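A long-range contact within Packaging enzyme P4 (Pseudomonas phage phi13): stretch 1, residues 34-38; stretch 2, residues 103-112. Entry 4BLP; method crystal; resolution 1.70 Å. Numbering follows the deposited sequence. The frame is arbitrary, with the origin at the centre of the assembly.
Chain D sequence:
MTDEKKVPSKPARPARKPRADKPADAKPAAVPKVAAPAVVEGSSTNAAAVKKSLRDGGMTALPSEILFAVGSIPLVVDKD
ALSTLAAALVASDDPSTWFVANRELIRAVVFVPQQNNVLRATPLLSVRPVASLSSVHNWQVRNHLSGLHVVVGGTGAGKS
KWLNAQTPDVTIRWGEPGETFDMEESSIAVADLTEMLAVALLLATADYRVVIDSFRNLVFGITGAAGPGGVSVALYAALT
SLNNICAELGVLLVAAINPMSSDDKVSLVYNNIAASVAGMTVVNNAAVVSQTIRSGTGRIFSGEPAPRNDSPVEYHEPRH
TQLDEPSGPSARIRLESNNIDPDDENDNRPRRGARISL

Stretch 1, residues 34-38: VAAPA
Stretch 2, residues 103-112: RELIRAVVFV

Pro37 and Phe111 form the apolar centre. Pro37 lies over one face of the Phe111 ring, with Pro37 CG 3.4 Å from Phe111 CG. Pro37 CB sits 4.1 Å from the ring centroid, 22° off the normal, a CH-pi contact. Phe111 belongs to strand 110-111; its CA-to-CB bond points toward stretch 1, and the side chain has chi1 p (59°) and chi2 -87°. The proline pucker is C-gamma exo.

Next comes Ala108. Its methyl packs against stretch 1: Ala35 O is 3.3 Å from Ala108 CB, and Val34 CG1 is 3.7 Å from Ala108 CB. Val34 is t. Leu105 (m, t) brings CD2 to 3.3 Å from Val34 O.

Stretch 1 is extended without regular structure; phi/psi are -153/156 at Ala35, -56/139 at Ala36 and -68/166 at Pro37. A weakly bonded helix covers about 103-106, and 107-109 keep helical angles without the regular bonds. The chains advance in the same general sense: Ala35 CA is 5.5 Å from Leu105 CA, Ala36 CA is 4.9 Å from Ala108 CA, and Pro37 meets Phe111. No hydrogen bond crosses between the stretches; the direct contacts are van der Waals packing and the CH-pi contact.

At the polar edge, Ala36 CB lies 4.2 Å from Arg107 CD. Arg107 (m, t, t, chi4 -86°) forms a salt bridge within its own stretch: its NE is 3.0 Å from Glu104 OE1, a weak hydrogen bond, and Arg107 NH2 donates a second hydrogen bond, 3.1 Å, to Glu104 OE2. Glu104 is m, m.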

# COMPACT_ATOMS: atom_id res chain seq x y z
N VAL D 34 30.20 -29.03 4.26
CA VAL D 34 29.65 -27.67 4.43
C VAL D 34 29.94 -26.87 3.18
O VAL D 34 31.07 -26.79 2.77
CB VAL D 34 30.18 -26.93 5.69
CG1 VAL D 34 29.55 -25.55 5.82
CG2 VAL D 34 29.93 -27.75 6.95
N ALA D 35 28.93 -26.20 2.63
CA ALA D 35 29.08 -25.42 1.41
C ALA D 35 28.06 -24.31 1.37
O ALA D 35 26.98 -24.46 1.97
CB ALA D 35 28.91 -26.32 0.20
N ALA D 36 28.36 -23.22 0.62
CA ALA D 36 27.45 -22.10 0.43
C ALA D 36 26.07 -22.57 -0.15
O ALA D 36 26.01 -23.45 -1.00
CB ALA D 36 28.08 -21.03 -0.47
N PRO D 37 24.97 -22.00 0.37
CA PRO D 37 23.61 -22.36 -0.13
C PRO D 37 23.31 -21.90 -1.55
O PRO D 37 24.01 -21.02 -2.08
CB PRO D 37 22.69 -21.55 0.80
CG PRO D 37 23.52 -21.14 1.94
CD PRO D 37 24.90 -20.96 1.41
N ALA D 38 22.23 -22.44 -2.15
CA ALA D 38 21.79 -22.05 -3.51
C ALA D 38 21.38 -20.59 -3.52
O ALA D 38 20.74 -20.14 -2.58
CB ALA D 38 20.60 -22.91 -3.93
N ARG D 103 34.88 -16.80 4.88
CA ARG D 103 33.67 -16.00 4.55
C ARG D 103 32.66 -16.78 3.67
O ARG D 103 31.44 -16.72 3.95
CB ARG D 103 34.04 -14.64 3.94
CG ARG D 103 34.73 -14.75 2.59
CD ARG D 103 35.35 -13.43 2.16
NE ARG D 103 35.97 -13.52 0.84
CZ ARG D 103 37.14 -14.11 0.61
NH1 ARG D 103 37.79 -14.72 1.60
NH2 ARG D 103 37.63 -14.15 -0.63
N GLU D 104 33.14 -17.57 2.69
CA GLU D 104 32.22 -18.33 1.82
C GLU D 104 31.49 -19.42 2.57
O GLU D 104 30.27 -19.50 2.43
CB GLU D 104 32.93 -18.96 0.60
CG GLU D 104 33.35 -17.93 -0.42
CD GLU D 104 32.23 -17.12 -1.03
OE1 GLU D 104 31.15 -17.69 -1.34
OE2 GLU D 104 32.40 -15.88 -1.12
N LEU D 105 32.19 -20.27 3.40
CA LEU D 105 31.51 -21.31 4.17
C LEU D 105 30.54 -20.74 5.15
O LEU D 105 29.53 -21.36 5.47
CB LEU D 105 32.53 -22.18 4.98
CG LEU D 105 33.51 -23.06 4.27
CD1 LEU D 105 34.34 -23.81 5.29
CD2 LEU D 105 32.81 -24.05 3.33
N ILE D 106 30.88 -19.55 5.71
CA ILE D 106 30.01 -18.97 6.75
C ILE D 106 28.59 -18.66 6.19
O ILE D 106 27.63 -18.64 6.96
CB ILE D 106 30.72 -17.72 7.34
CG1 ILE D 106 31.90 -18.22 8.24
CG2 ILE D 106 29.77 -16.80 8.14
CD1 ILE D 106 32.99 -17.09 8.55
N ARG D 107 28.45 -18.52 4.87
CA ARG D 107 27.10 -18.32 4.27
C ARG D 107 26.18 -19.52 4.57
O ARG D 107 24.96 -19.37 4.54
CB ARG D 107 27.23 -18.16 2.75
CG ARG D 107 28.08 -16.94 2.32
CD ARG D 107 28.30 -17.02 0.81
NE ARG D 107 29.31 -16.07 0.34
CZ ARG D 107 29.06 -14.80 0.03
NH1 ARG D 107 27.83 -14.32 0.11
NH2 ARG D 107 30.04 -14.01 -0.38
N ALA D 108 26.78 -20.72 4.81
CA ALA D 108 26.01 -21.94 5.11
C ALA D 108 25.37 -21.94 6.50
O ALA D 108 24.46 -22.75 6.77
CB ALA D 108 26.93 -23.15 4.98
N VAL D 109 25.89 -21.10 7.42
CA VAL D 109 25.45 -21.12 8.82
C VAL D 109 24.07 -20.46 8.96
O VAL D 109 23.23 -20.99 9.65
CB VAL D 109 26.50 -20.44 9.75
CG1 VAL D 109 25.99 -20.42 11.22
CG2 VAL D 109 27.85 -21.16 9.67
N VAL D 110 23.90 -19.25 8.38
CA VAL D 110 22.60 -18.54 8.40
C VAL D 110 22.41 -18.05 6.99
O VAL D 110 23.33 -17.41 6.44
CB VAL D 110 22.52 -17.36 9.41
CG1 VAL D 110 21.18 -16.61 9.28
CG2 VAL D 110 22.75 -17.84 10.85
N PHE D 111 21.26 -18.33 6.40
CA PHE D 111 21.04 -17.88 5.03
C PHE D 111 19.58 -17.68 4.76
O PHE D 111 18.72 -18.23 5.48
CB PHE D 111 21.62 -18.92 4.01
CG PHE D 111 21.02 -20.32 4.11
CD1 PHE D 111 21.55 -21.26 5.00
CD2 PHE D 111 19.90 -20.67 3.36
CE1 PHE D 111 20.98 -22.54 5.12
CE2 PHE D 111 19.31 -21.94 3.49
CZ PHE D 111 19.87 -22.87 4.37
N VAL D 112 19.29 -16.89 3.73
CA VAL D 112 17.92 -16.78 3.23
C VAL D 112 17.65 -17.98 2.30
O VAL D 112 18.33 -18.10 1.25
CB VAL D 112 17.68 -15.44 2.49
CG1 VAL D 112 16.23 -15.39 1.93
CG2 VAL D 112 17.93 -14.27 3.44